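Side-chain contacts in F420-reducing hydrogenase, subunit beta (Methanothermobacter marburgensis, PDB 4OMF), which binds FAD and a [4Fe-4S] cluster and, within a hydrogenase that reduces coenzyme F420 with hydrogen, probably passes electrons through the flavin to F420: residues Ser14-Ile19 and Glu67-Ala72; Gly27-Leu32 and Val130-Met135; Gly31-Ala36 and Ala45-Pro50; Lys231-Val234 and Leu238-Thr241. All coordinates share one frame; numbering follows the deposited sequence.

Contact 1. Residues Ser14-Ile19 and Glu67-Ala72; sequences STDREI and ELKAAA. With FAD (flavin-adenine dinucleotide), chain R.
Lys69 reaches out from helix 65-70 and sets its ammonium group against the carboxylate of Glu18 on helix 17-22. The two side chains slant past each other, and a single carboxylate oxygen does the touching: NZ of Lys69 donates to OE1 of Glu18 at 2.6 Å, forming a salt bridge. The nitrogen comes in from above, 45° out of the carboxylate plane. With CG of Lys69 anti to the carbonyl carbon (chi1 -76°) and the chain extended from there on, the charge is carried well clear of its own helix. On the way the lysine crosses Ile19 at about a right angle, its CE 4.1 Å from CG1 of Ile19. A long, flexible residue suits this place, because its CE can touch the isoleucine while its end reaches a charge near the surface. Ile19 itself is buried and also packs against Thr30 of helix 28-39.

Asp16 has a different task. As N-cap of helix 17-22 it accepts the N-H of Ile19 at OD1, 3.1 Å from that nitrogen, and more weakly that of Glu18. Its own N-H is held by Ser14 OG in an ST turn. Beyond Lys69 the chain runs on to Ala71 and Ala72, which line the FAD pocket.

A methionine in place of Lys69 would probably leave Glu18 without this positive partner, and Asp16 without the nearby charge. Since OD2 of Asp16 also lies 4.4 Å from NZ, too far for a salt bridge, the ammonium probably offsets part of the negative charge of both acids.

Contact 2. Residues Gly27-Leu32 and Val130-Met135; sequences GIVTGL and VGIYCM. With FAD (flavin-adenine dinucleotide), chain R; SF4 (iron/sulfur cluster), chain N.
Val29 and Leu32 meet Val130 and Ile132 in a buried, wholly apolar contact that seats the start of helix 28-39 on strand 126-132, inside the large mixed sheet. The helix and strand segments run nearly antiparallel, at 169°, with their axes 9.8 Å apart. CG2 of Val29 does most of the touching: it lies 3.7 Å from CG2 of Ile132, whose side chain it crosses at about a right angle, and 4.1 Å from CG1 of Val130. CD2 of Leu32 rests 4.2 Å from CG2 of Val130. Beta-branched Val29 and Ile132 can each touch both the opposite segment and FAD.

The first turn of the helix is a phosphate-binding helix N-terminus. Gly27, at the N-cap with a positive phi that favours glycine, donates its N-H to O2P of FAD, and Val29 N to O1P. Thr30 adds a side-chain bond, OG1 to O2A of FAD at 2.6 Å. The helix end probably steadies the phosphate charge.

Trimming Val29 to an alanine would probably open a gap against Val130 and Ile132 and bare the FAD ribose that CG1 touches.

Ile132 has its CG1 between the backbone N and carbonyl carbon (chi1 51°), which brings CD1 within 3.8 Å of FAD O3'. CB of Tyr133 lies 3.6 Å from C2 of the flavin, and SG of Cys134 binds iron FE4 of the cluster at 2.4 Å.

Contact 3. Residues Gly31-Ala36 and Ala45-Pro50; sequences GLLAYA and AVVAGP. With FAD (flavin-adenine dinucleotide), chain R.
Leu33 carries the apolar part of this buried contact by itself, resting its forked end on Ala45 and Val47 and so packing helix 28-39 on a face of the mixed sheet, as in an alpha/beta fold, against the strand that follows it in the chain. Its CD2 lies 4.0 Å from CB of Ala45, and its CD1 lies 4.0 Å from CG1 of Val47. CG of Leu33 stands anti to the carbonyl carbon (chi1 -69°), which aims the fork at the sheet. Leu33 and Val47 lie alongside one another, pointing opposite ways. The small alanine lets the leucine settle close to the strand, whereas the beta-branched valine is at home in extended backbone. Leu68 of helix 65-70 touches both Leu33 and Val47 and adds to the apolar cluster.

The polar interactions belong to the strand and the cofactor. Ala48 N donates to O2B of the FAD ribose at 2.8 Å, and the same hydroxyl returns a weak bond to Ala48 O. CB of Ala48 is close to the adenine, 3.5 Å from FAD C4A.

Val47 joins the two kinds of interaction: its CG1 meets Leu33 and also lies 3.8 Å from FAD O3B. Strand 44-51 lies between antiparallel 56-62 and parallel 97-101.

Carbon contacts alone thus hold helix to strand, while the ribose hydroxyl is bonded by backbone atoms of Ala48, whose small side chain leaves room for the adenine.

Contact 4. Residues Lys231-Val234 and Leu238-Thr241; sequences KQAV and LFET
Ala233 and Val234, near the end of helix 224-235, pack on Leu238, Phe239 and Thr241 in a tight helix-to-strand turn, where the chain turns sharply from the helix into strand 239-243 at the border of the mixed sheet.

The polar link is a backbone bond: Leu238 N donates to Ala233 O at 3.0 Å, nearly straight at 160°. It runs from residue i to i+5 and closes the turn at the end of the helix. The turn also buries Phe239 N, which finds no partner in the model.

The apolar contacts are made by Ala233, Val234 and their partners on the strand. CB of Ala233 meets the edge of the Phe239 ring, near its plane, 3.7 Å from CE1; a residue this small lets the ring slip in beside the helix. The ring also meets that of Phe230 and touches Ile28 of helix 28-39, a setting that suits a large aromatic. Val234 crosses Phe239 at about a right angle, its CG2 4.1 Å from CB of Phe239.

Thr241 turns its methyl, not its hydroxyl, to the helix. With OG1 between the backbone N and the carbonyl carbon (chi1 71°), CG2 of Thr241 meets CG2 of Val234 tip to tip at 3.9 Å.

Contacts 2 and 3 are the buried ones: both use helix 28-39, sharing Gly31 and Leu32, and set it on different strands of one mixed sheet by carbon contacts alone, with the polar bonding turned to FAD. Contacts 1 and 4 are only partly buried and mix their chemistry, a salt bridge between side chains in contact 1 and a backbone turn bond in contact 4. Both still lean on the same helix: Ile19 of contact 1 packs on Gly31, and the Phe239 ring of contact 4 lies against Gly31 and Ile28. Contacts 1, 2 and 3 all touch FAD, whereas contact 4, at the sheet border, lies farthest from the chain's centre.

Contact 1. Residues Ser14-Ile19 and Glu67-Ala72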
# COMPACT_ATOMS: atom_id res chain seq x y z
N SER C 14 40.50 -16.96 20.79
CA SER C 14 41.31 -16.89 19.58
C SER C 14 42.79 -16.76 19.96
O SER C 14 43.09 -16.15 20.98
CB SER C 14 40.89 -15.71 18.73
OG SER C 14 41.87 -15.44 17.74
N THR C 15 43.69 -17.34 19.16
CA THR C 15 45.13 -17.18 19.40
C THR C 15 45.73 -16.06 18.57
O THR C 15 46.94 -15.78 18.64
CB THR C 15 45.92 -18.48 19.06
OG1 THR C 15 45.63 -18.87 17.72
CG2 THR C 15 45.55 -19.61 20.02
N ASP C 16 44.89 -15.44 17.75
CA ASP C 16 45.30 -14.33 16.90
C ASP C 16 45.24 -13.04 17.70
O ASP C 16 44.18 -12.61 18.11
CB ASP C 16 44.40 -14.24 15.65
CG ASP C 16 44.79 -13.10 14.71
OD1 ASP C 16 45.19 -12.01 15.16
OD2 ASP C 16 44.65 -13.28 13.48
N ARG C 17 46.40 -12.42 17.90
CA ARG C 17 46.45 -11.20 18.69
C ARG C 17 45.67 -10.04 18.06
O ARG C 17 45.10 -9.23 18.78
CB ARG C 17 47.91 -10.81 18.93
CG ARG C 17 48.62 -11.74 19.90
CD ARG C 17 49.79 -11.05 20.57
NE ARG C 17 51.08 -11.67 20.24
CZ ARG C 17 51.84 -11.31 19.21
NH1 ARG C 17 51.46 -10.32 18.40
NH2 ARG C 17 53.00 -11.93 18.99
N GLU C 18 45.64 -9.95 16.74
CA GLU C 18 44.81 -8.92 16.12
C GLU C 18 43.34 -9.14 16.47
O GLU C 18 42.61 -8.19 16.79
CB GLU C 18 44.97 -8.89 14.59
CG GLU C 18 46.36 -8.48 14.10
CD GLU C 18 46.39 -8.28 12.59
OE1 GLU C 18 45.29 -8.19 11.98
OE2 GLU C 18 47.50 -8.22 12.01
N ILE C 19 42.90 -10.39 16.44
CA ILE C 19 41.50 -10.68 16.71
C ILE C 19 41.23 -10.46 18.20
O ILE C 19 40.20 -9.91 18.57
CB ILE C 19 41.13 -12.11 16.27
CG1 ILE C 19 41.17 -12.17 14.74
CG2 ILE C 19 39.74 -12.50 16.78
CD1 ILE C 19 40.74 -13.52 14.13
N GLU C 67 37.50 -7.39 6.46
CA GLU C 67 36.11 -7.00 6.62
C GLU C 67 35.46 -7.70 7.81
O GLU C 67 34.60 -7.12 8.50
CB GLU C 67 35.32 -7.28 5.34
CG GLU C 67 35.60 -6.30 4.22
CD GLU C 67 34.96 -6.72 2.90
OE1 GLU C 67 34.83 -7.93 2.65
OE2 GLU C 67 34.61 -5.82 2.10
N LEU C 68 35.86 -8.95 8.04
CA LEU C 68 35.37 -9.68 9.22
C LEU C 68 35.84 -8.98 10.49
O LEU C 68 35.08 -8.80 11.44
CB LEU C 68 35.86 -11.12 9.20
CG LEU C 68 35.23 -12.00 8.13
CD1 LEU C 68 35.91 -13.39 8.06
CD2 LEU C 68 33.74 -12.14 8.39
N LYS C 69 37.11 -8.63 10.50
CA LYS C 69 37.70 -7.95 11.65
C LYS C 69 37.04 -6.60 11.89
O LYS C 69 36.83 -6.19 13.03
CB LYS C 69 39.20 -7.76 11.44
CG LYS C 69 39.99 -9.04 11.63
CD LYS C 69 41.47 -8.80 11.44
CE LYS C 69 42.23 -10.11 11.35
NZ LYS C 69 43.64 -9.87 10.91
N ALA C 70 36.69 -5.89 10.81
CA ALA C 70 36.03 -4.58 10.97
C ALA C 70 34.64 -4.69 11.60
O ALA C 70 34.09 -3.68 12.09
CB ALA C 70 35.94 -3.87 9.62
N ALA C 71 34.07 -5.89 11.60
CA ALA C 71 32.74 -6.12 12.16
C ALA C 71 32.79 -6.65 13.61
O ALA C 71 31.75 -6.79 14.27
CB ALA C 71 31.96 -7.10 11.28
N ALA C 72 33.99 -6.94 14.10
CA ALA C 72 34.15 -7.55 15.42
C ALA C 72 33.64 -6.62 16.52
O ALA C 72 33.60 -5.38 16.33
CB ALA C 72 35.61 -7.90 15.67
PA FAD R . 33.70 -11.05 17.78
O1A FAD R . 33.75 -9.83 18.65
O2A FAD R . 34.92 -11.65 17.13
O5B FAD R . 32.66 -10.76 16.61
C5B FAD R . 31.35 -10.36 17.05
C4B FAD R . 30.37 -10.68 15.92
O4B FAD R . 29.05 -10.35 16.33
C3B FAD R . 30.70 -9.86 14.68
O3B FAD R . 30.75 -10.67 13.50
C2B FAD R . 29.52 -8.90 14.59
O2B FAD R . 29.19 -8.62 13.22
C1B FAD R . 28.40 -9.64 15.30
N9A FAD R . 27.43 -8.67 15.87
C8A FAD R . 27.74 -7.65 16.68
N7A FAD R . 26.62 -6.97 17.03
C5A FAD R . 25.58 -7.60 16.42
C6A FAD R . 24.11 -7.39 16.34
N6A FAD R . 23.51 -6.35 16.99
N1A FAD R . 23.41 -8.26 15.61
C2A FAD R . 23.98 -9.27 14.93
N3A FAD R . 25.31 -9.52 14.93
C4A FAD R . 26.13 -8.72 15.66
N1 FAD R . 26.49 -12.81 25.10
C2 FAD R . 26.12 -13.54 26.23
O2 FAD R . 26.96 -14.28 26.77
N3 FAD R . 24.83 -13.40 26.73
C4 FAD R . 23.91 -12.58 26.11
O4 FAD R . 22.75 -12.51 26.57
C4X FAD R . 24.44 -11.41 25.45
N5 FAD R . 23.43 -10.48 24.89
C5X FAD R . 23.66 -10.20 23.47
C6 FAD R . 22.69 -9.37 22.87
C7 FAD R . 22.90 -8.85 21.59
C7M FAD R . 21.85 -7.97 20.93
C8 FAD R . 24.10 -9.16 20.94
C8M FAD R . 24.45 -8.65 19.56
C9 FAD R . 25.08 -9.97 21.54
C9A FAD R . 24.91 -10.43 22.85
N10 FAD R . 25.84 -11.33 23.42
C10 FAD R . 25.72 -11.73 24.74
C1' FAD R . 26.95 -11.94 22.66
C2' FAD R . 28.26 -11.22 22.78
O2' FAD R . 28.18 -9.94 23.22
C3' FAD R . 29.09 -11.47 21.75
O3' FAD R . 28.72 -10.87 20.59
C4' FAD R . 29.58 -12.90 21.58
O4' FAD R . 30.15 -13.42 22.80
C5' FAD R . 30.58 -13.01 20.43
O5' FAD R . 31.84 -12.49 20.83
P FAD R . 33.18 -12.85 20.04
O1P FAD R . 33.20 -14.36 19.88
O2P FAD R . 34.35 -12.19 20.70
O3P FAD R . 32.89 -12.21 18.57

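Contact 2. Residues Gly27-Leu32 and Val130-Met135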
# COMPACT_ATOMS: atom_id res chain seq x y z
N GLY C 27 36.69 -13.84 20.65
CA GLY C 27 36.95 -13.71 19.23
C GLY C 27 36.59 -14.98 18.47
O GLY C 27 37.20 -15.31 17.45
N ILE C 28 35.60 -15.69 18.98
CA ILE C 28 35.20 -16.95 18.37
C ILE C 28 34.52 -16.70 17.02
O ILE C 28 34.77 -17.41 16.05
CB ILE C 28 34.25 -17.73 19.29
CG1 ILE C 28 34.85 -17.89 20.69
CG2 ILE C 28 33.89 -19.09 18.68
CD1 ILE C 28 36.24 -18.53 20.74
N VAL C 29 33.67 -15.68 16.95
CA VAL C 29 32.96 -15.45 15.71
C VAL C 29 33.92 -15.01 14.62
O VAL C 29 33.95 -15.60 13.53
CB VAL C 29 31.85 -14.40 15.85
CG1 VAL C 29 31.13 -14.22 14.50
CG2 VAL C 29 30.88 -14.85 16.94
N THR C 30 34.71 -13.98 14.91
CA THR C 30 35.63 -13.46 13.89
C THR C 30 36.68 -14.52 13.50
O THR C 30 36.97 -14.72 12.32
CB THR C 30 36.34 -12.18 14.37
OG1 THR C 30 35.36 -11.14 14.60
CG2 THR C 30 37.36 -11.71 13.33
N GLY C 31 37.24 -15.20 14.50
CA GLY C 31 38.22 -16.25 14.28
C GLY C 31 37.68 -17.41 13.46
O GLY C 31 38.36 -17.93 12.57
N LEU C 32 36.46 -17.83 13.74
CA LEU C 32 35.92 -19.00 13.06
C LEU C 32 35.49 -18.69 11.63
O LEU C 32 35.74 -19.48 10.71
CB LEU C 32 34.75 -19.58 13.83
CG LEU C 32 34.31 -20.98 13.42
CD1 LEU C 32 35.45 -21.99 13.54
CD2 LEU C 32 33.12 -21.38 14.27
N VAL C 130 26.89 -19.31 12.76
CA VAL C 130 27.39 -19.13 14.12
C VAL C 130 26.36 -18.36 14.93
O VAL C 130 26.01 -17.25 14.59
CB VAL C 130 28.76 -18.38 14.16
CG1 VAL C 130 29.31 -18.36 15.60
CG2 VAL C 130 29.79 -19.06 13.23
N GLY C 131 25.90 -18.94 16.03
CA GLY C 131 24.91 -18.26 16.85
C GLY C 131 25.59 -17.55 18.00
O GLY C 131 26.59 -18.05 18.51
N ILE C 132 25.08 -16.39 18.41
CA ILE C 132 25.60 -15.76 19.62
C ILE C 132 24.48 -15.63 20.64
O ILE C 132 23.32 -15.49 20.26
CB ILE C 132 26.26 -14.39 19.33
CG1 ILE C 132 25.34 -13.48 18.51
CG2 ILE C 132 27.59 -14.59 18.57
CD1 ILE C 132 25.96 -12.09 18.25
N TYR C 133 24.83 -15.72 21.92
CA TYR C 133 23.83 -15.72 23.00
C TYR C 133 23.15 -14.36 23.09
O TYR C 133 23.78 -13.33 22.84
CB TYR C 133 24.43 -16.05 24.37
CG TYR C 133 25.26 -17.33 24.50
CD1 TYR C 133 25.24 -18.32 23.51
CD2 TYR C 133 26.07 -17.51 25.61
CE1 TYR C 133 26.03 -19.48 23.64
CE2 TYR C 133 26.86 -18.66 25.74
CZ TYR C 133 26.83 -19.63 24.76
OH TYR C 133 27.62 -20.75 24.91
N CYS C 134 21.88 -14.35 23.47
CA CYS C 134 21.15 -13.09 23.58
C CYS C 134 20.05 -13.14 24.64
O CYS C 134 19.29 -14.10 24.68
CB CYS C 134 20.54 -12.73 22.23
SG CYS C 134 19.74 -11.11 22.25
N MET C 135 19.95 -12.09 25.45
CA MET C 135 18.88 -12.00 26.45
C MET C 135 17.86 -10.89 26.12
O MET C 135 16.71 -10.92 26.55
CB MET C 135 19.47 -11.76 27.85
CG MET C 135 18.45 -11.83 28.96
SD MET C 135 17.84 -13.51 29.24
CE MET C 135 19.20 -14.20 30.20
PA FAD R . 33.70 -11.05 17.78
O1A FAD R . 33.75 -9.83 18.65
O2A FAD R . 34.92 -11.65 17.13
O5B FAD R . 32.66 -10.76 16.61
C5B FAD R . 31.35 -10.36 17.05
C4B FAD R . 30.37 -10.68 15.92
O4B FAD R . 29.05 -10.35 16.33
C3B FAD R . 30.70 -9.86 14.68
O3B FAD R . 30.75 -10.67 13.50
C2B FAD R . 29.52 -8.90 14.59
O2B FAD R . 29.19 -8.62 13.22
C1B FAD R . 28.40 -9.64 15.30
N9A FAD R . 27.43 -8.67 15.87
C8A FAD R . 27.74 -7.65 16.68
N7A FAD R . 26.62 -6.97 17.03
C5A FAD R . 25.58 -7.60 16.42
C6A FAD R . 24.11 -7.39 16.34
N6A FAD R . 23.51 -6.35 16.99
N1A FAD R . 23.41 -8.26 15.61
C2A FAD R . 23.98 -9.27 14.93
N3A FAD R . 25.31 -9.52 14.93
C4A FAD R . 26.13 -8.72 15.66
N1 FAD R . 26.49 -12.81 25.10
C2 FAD R . 26.12 -13.54 26.23
O2 FAD R . 26.96 -14.28 26.77
N3 FAD R . 24.83 -13.40 26.73
C4 FAD R . 23.91 -12.58 26.11
O4 FAD R . 22.75 -12.51 26.57
C4X FAD R . 24.44 -11.41 25.45
N5 FAD R . 23.43 -10.48 24.89
C5X FAD R . 23.66 -10.20 23.47
C6 FAD R . 22.69 -9.37 22.87
C7 FAD R . 22.90 -8.85 21.59
C7M FAD R . 21.85 -7.97 20.93
C8 FAD R . 24.10 -9.16 20.94
C8M FAD R . 24.45 -8.65 19.56
C9 FAD R . 25.08 -9.97 21.54
C9A FAD R . 24.91 -10.43 22.85
N10 FAD R . 25.84 -11.33 23.42
C10 FAD R . 25.72 -11.73 24.74
C1' FAD R . 26.95 -11.94 22.66
C2' FAD R . 28.26 -11.22 22.78
O2' FAD R . 28.18 -9.94 23.22
C3' FAD R . 29.09 -11.47 21.75
O3' FAD R . 28.72 -10.87 20.59
C4' FAD R . 29.58 -12.90 21.58
O4' FAD R . 30.15 -13.42 22.80
C5' FAD R . 30.58 -13.01 20.43
O5' FAD R . 31.84 -12.49 20.83
P FAD R . 33.18 -12.85 20.04
O1P FAD R . 33.20 -14.36 19.88
O2P FAD R . 34.35 -12.19 20.70
O3P FAD R . 32.89 -12.21 18.57
FE1 SF4 N . 15.97 -11.84 19.44
FE2 SF4 N . 15.31 -13.25 21.58
FE3 SF4 N . 15.07 -10.59 21.66
FE4 SF4 N . 17.54 -11.65 21.62
S1 SF4 N . 15.98 -11.90 23.32
S2 SF4 N . 16.79 -9.90 20.29
S3 SF4 N . 17.23 -13.53 20.39
S4 SF4 N . 13.85 -12.00 20.33

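Contact 3. Residues Gly31-Ala36 and Ala45-Pro50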
# COMPACT_ATOMS: atom_id res chain seq x y z
N GLY C 31 37.24 -15.20 14.50
CA GLY C 31 38.22 -16.25 14.28
C GLY C 31 37.68 -17.41 13.46
O GLY C 31 38.36 -17.93 12.57
N LEU C 32 36.46 -17.83 13.74
CA LEU C 32 35.92 -19.00 13.06
C LEU C 32 35.49 -18.69 11.63
O LEU C 32 35.74 -19.48 10.71
CB LEU C 32 34.75 -19.58 13.83
CG LEU C 32 34.31 -20.98 13.42
CD1 LEU C 32 35.45 -21.99 13.54
CD2 LEU C 32 33.12 -21.38 14.27
N LEU C 33 34.88 -17.52 11.42
CA LEU C 33 34.50 -17.10 10.08
C LEU C 33 35.76 -16.86 9.26
O LEU C 33 35.81 -17.19 8.07
CB LEU C 33 33.64 -15.82 10.11
CG LEU C 33 32.23 -16.03 10.68
CD1 LEU C 33 31.51 -14.68 10.84
CD2 LEU C 33 31.43 -16.99 9.83
N ALA C 34 36.78 -16.32 9.89
CA ALA C 34 38.04 -16.06 9.18
C ALA C 34 38.70 -17.37 8.76
O ALA C 34 39.25 -17.48 7.67
CB ALA C 34 39.00 -15.23 10.03
N TYR C 35 38.64 -18.36 9.64
CA TYR C 35 39.23 -19.66 9.33
C TYR C 35 38.47 -20.31 8.18
O TYR C 35 39.09 -20.84 7.24
CB TYR C 35 39.20 -20.57 10.56
CG TYR C 35 39.59 -21.98 10.23
CD1 TYR C 35 40.92 -22.29 9.96
CD2 TYR C 35 38.64 -22.99 10.15
CE1 TYR C 35 41.30 -23.57 9.65
CE2 TYR C 35 39.02 -24.28 9.83
CZ TYR C 35 40.36 -24.56 9.58
OH TYR C 35 40.77 -25.83 9.25
N ALA C 36 37.15 -20.31 8.27
CA ALA C 36 36.30 -20.90 7.22
C ALA C 36 36.53 -20.23 5.87
O ALA C 36 36.59 -20.89 4.83
CB ALA C 36 34.83 -20.82 7.62
N ALA C 45 30.75 -13.98 4.38
CA ALA C 45 29.84 -14.10 5.51
C ALA C 45 29.07 -12.81 5.74
O ALA C 45 29.60 -11.73 5.55
CB ALA C 45 30.62 -14.48 6.79
N VAL C 46 27.83 -12.93 6.18
CA VAL C 46 27.05 -11.74 6.52
C VAL C 46 27.33 -11.44 7.99
O VAL C 46 27.26 -12.34 8.84
CB VAL C 46 25.52 -11.94 6.29
CG1 VAL C 46 24.75 -10.75 6.88
CG2 VAL C 46 25.22 -12.06 4.78
N VAL C 47 27.72 -10.19 8.26
CA VAL C 47 28.07 -9.72 9.60
C VAL C 47 27.49 -8.34 9.89
O VAL C 47 27.06 -7.65 8.97
CB VAL C 47 29.59 -9.65 9.81
CG1 VAL C 47 30.21 -11.07 9.77
CG2 VAL C 47 30.21 -8.75 8.76
N ALA C 48 27.50 -7.94 11.15
CA ALA C 48 27.05 -6.60 11.53
C ALA C 48 28.19 -5.60 11.44
O ALA C 48 28.94 -5.43 12.39
CB ALA C 48 26.47 -6.61 12.95
N GLY C 49 28.31 -4.93 10.29
CA GLY C 49 29.42 -4.03 10.05
C GLY C 49 29.09 -2.60 10.43
O GLY C 49 27.97 -2.31 10.85
N PRO C 50 30.07 -1.69 10.29
CA PRO C 50 29.86 -0.29 10.68
C PRO C 50 28.74 0.33 9.86
O PRO C 50 28.56 -0.05 8.70
CB PRO C 50 31.21 0.37 10.35
CG PRO C 50 32.20 -0.77 10.28
CD PRO C 50 31.41 -1.94 9.76
PA FAD R . 33.70 -11.05 17.78
O1A FAD R . 33.75 -9.83 18.65
O2A FAD R . 34.92 -11.65 17.13
O5B FAD R . 32.66 -10.76 16.61
C5B FAD R . 31.35 -10.36 17.05
C4B FAD R . 30.37 -10.68 15.92
O4B FAD R . 29.05 -10.35 16.33
C3B FAD R . 30.70 -9.86 14.68
O3B FAD R . 30.75 -10.67 13.50
C2B FAD R . 29.52 -8.90 14.59
O2B FAD R . 29.19 -8.62 13.22
C1B FAD R . 28.40 -9.64 15.30
N9A FAD R . 27.43 -8.67 15.87
C8A FAD R . 27.74 -7.65 16.68
N7A FAD R . 26.62 -6.97 17.03
C5A FAD R . 25.58 -7.60 16.42
C6A FAD R . 24.11 -7.39 16.34
N6A FAD R . 23.51 -6.35 16.99
N1A FAD R . 23.41 -8.26 15.61
C2A FAD R . 23.98 -9.27 14.93
N3A FAD R . 25.31 -9.52 14.93
C4A FAD R . 26.13 -8.72 15.66
N1 FAD R . 26.49 -12.81 25.10
C2 FAD R . 26.12 -13.54 26.23
O2 FAD R . 26.96 -14.28 26.77
N3 FAD R . 24.83 -13.40 26.73
C4 FAD R . 23.91 -12.58 26.11
O4 FAD R . 22.75 -12.51 26.57
C4X FAD R . 24.44 -11.41 25.45
N5 FAD R . 23.43 -10.48 24.89
C5X FAD R . 23.66 -10.20 23.47
C6 FAD R . 22.69 -9.37 22.87
C7 FAD R . 22.90 -8.85 21.59
C7M FAD R . 21.85 -7.97 20.93
C8 FAD R . 24.10 -9.16 20.94
C8M FAD R . 24.45 -8.65 19.56
C9 FAD R . 25.08 -9.97 21.54
C9A FAD R . 24.91 -10.43 22.85
N10 FAD R . 25.84 -11.33 23.42
C10 FAD R . 25.72 -11.73 24.74
C1' FAD R . 26.95 -11.94 22.66
C2' FAD R . 28.26 -11.22 22.78
O2' FAD R . 28.18 -9.94 23.22
C3' FAD R . 29.09 -11.47 21.75
O3' FAD R . 28.72 -10.87 20.59
C4' FAD R . 29.58 -12.90 21.58
O4' FAD R . 30.15 -13.42 22.80
C5' FAD R . 30.58 -13.01 20.43
O5' FAD R . 31.84 -12.49 20.83
P FAD R . 33.18 -12.85 20.04
O1P FAD R . 33.20 -14.36 19.88
O2P FAD R . 34.35 -12.19 20.70
O3P FAD R . 32.89 -12.21 18.57

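Contact 4. Residues Lys231-Val234 and Leu238-Thr241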
# COMPACT_ATOMS: atom_id res chain seq x y z
N LYS C 231 36.31 -27.81 15.53
CA LYS C 231 37.40 -28.72 15.88
C LYS C 231 38.60 -28.55 14.94
O LYS C 231 39.75 -28.56 15.39
CB LYS C 231 36.94 -30.18 15.88
CG LYS C 231 35.99 -30.59 17.01
CD LYS C 231 36.60 -30.38 18.39
CE LYS C 231 35.90 -31.25 19.46
NZ LYS C 231 34.45 -30.91 19.66
N GLN C 232 38.32 -28.40 13.65
CA GLN C 232 39.35 -28.13 12.64
C GLN C 232 40.19 -26.90 12.98
O GLN C 232 41.41 -26.92 12.84
CB GLN C 232 38.74 -27.91 11.25
CG GLN C 232 38.66 -29.12 10.36
CD GLN C 232 38.09 -28.77 9.00
OE1 GLN C 232 36.99 -29.19 8.65
NE2 GLN C 232 38.84 -27.97 8.22
N ALA C 233 39.52 -25.82 13.38
CA ALA C 233 40.20 -24.56 13.68
C ALA C 233 41.08 -24.71 14.92
O ALA C 233 42.18 -24.17 14.97
CB ALA C 233 39.19 -23.43 13.87
N VAL C 234 40.59 -25.44 15.91
CA VAL C 234 41.36 -25.70 17.12
C VAL C 234 42.60 -26.49 16.77
O VAL C 234 43.70 -26.14 17.19
CB VAL C 234 40.55 -26.49 18.15
CG1 VAL C 234 41.44 -26.86 19.35
CG2 VAL C 234 39.31 -25.70 18.58
N LEU C 238 44.19 -22.18 15.89
CA LEU C 238 43.57 -20.87 15.83
C LEU C 238 42.75 -20.56 17.09
O LEU C 238 42.39 -19.41 17.32
CB LEU C 238 42.69 -20.75 14.60
CG LEU C 238 43.42 -20.71 13.25
CD1 LEU C 238 42.42 -20.35 12.20
CD2 LEU C 238 44.54 -19.69 13.25
N PHE C 239 42.46 -21.59 17.88
CA PHE C 239 41.84 -21.40 19.19
C PHE C 239 42.54 -22.21 20.27
O PHE C 239 43.04 -23.31 20.02
CB PHE C 239 40.35 -21.80 19.19
CG PHE C 239 39.51 -20.96 18.28
CD1 PHE C 239 39.06 -21.47 17.07
CD2 PHE C 239 39.16 -19.67 18.63
CE1 PHE C 239 38.28 -20.70 16.23
CE2 PHE C 239 38.38 -18.90 17.80
CZ PHE C 239 37.94 -19.42 16.59
N GLU C 240 42.59 -21.63 21.46
CA GLU C 240 42.97 -22.31 22.70
C GLU C 240 41.67 -22.67 23.41
O GLU C 240 40.76 -21.85 23.46
CB GLU C 240 43.86 -21.40 23.57
CG GLU C 240 44.43 -22.02 24.84
CD GLU C 240 45.08 -20.98 25.77
OE1 GLU C 240 45.23 -19.81 25.34
OE2 GLU C 240 45.42 -21.34 26.92
N THR C 241 41.57 -23.89 23.94
CA THR C 241 40.33 -24.30 24.63
C THR C 241 40.60 -24.95 25.99
O THR C 241 41.66 -25.54 26.21
CB THR C 241 39.50 -25.32 23.78
OG1 THR C 241 40.15 -26.60 23.75
CG2 THR C 241 39.31 -24.81 22.38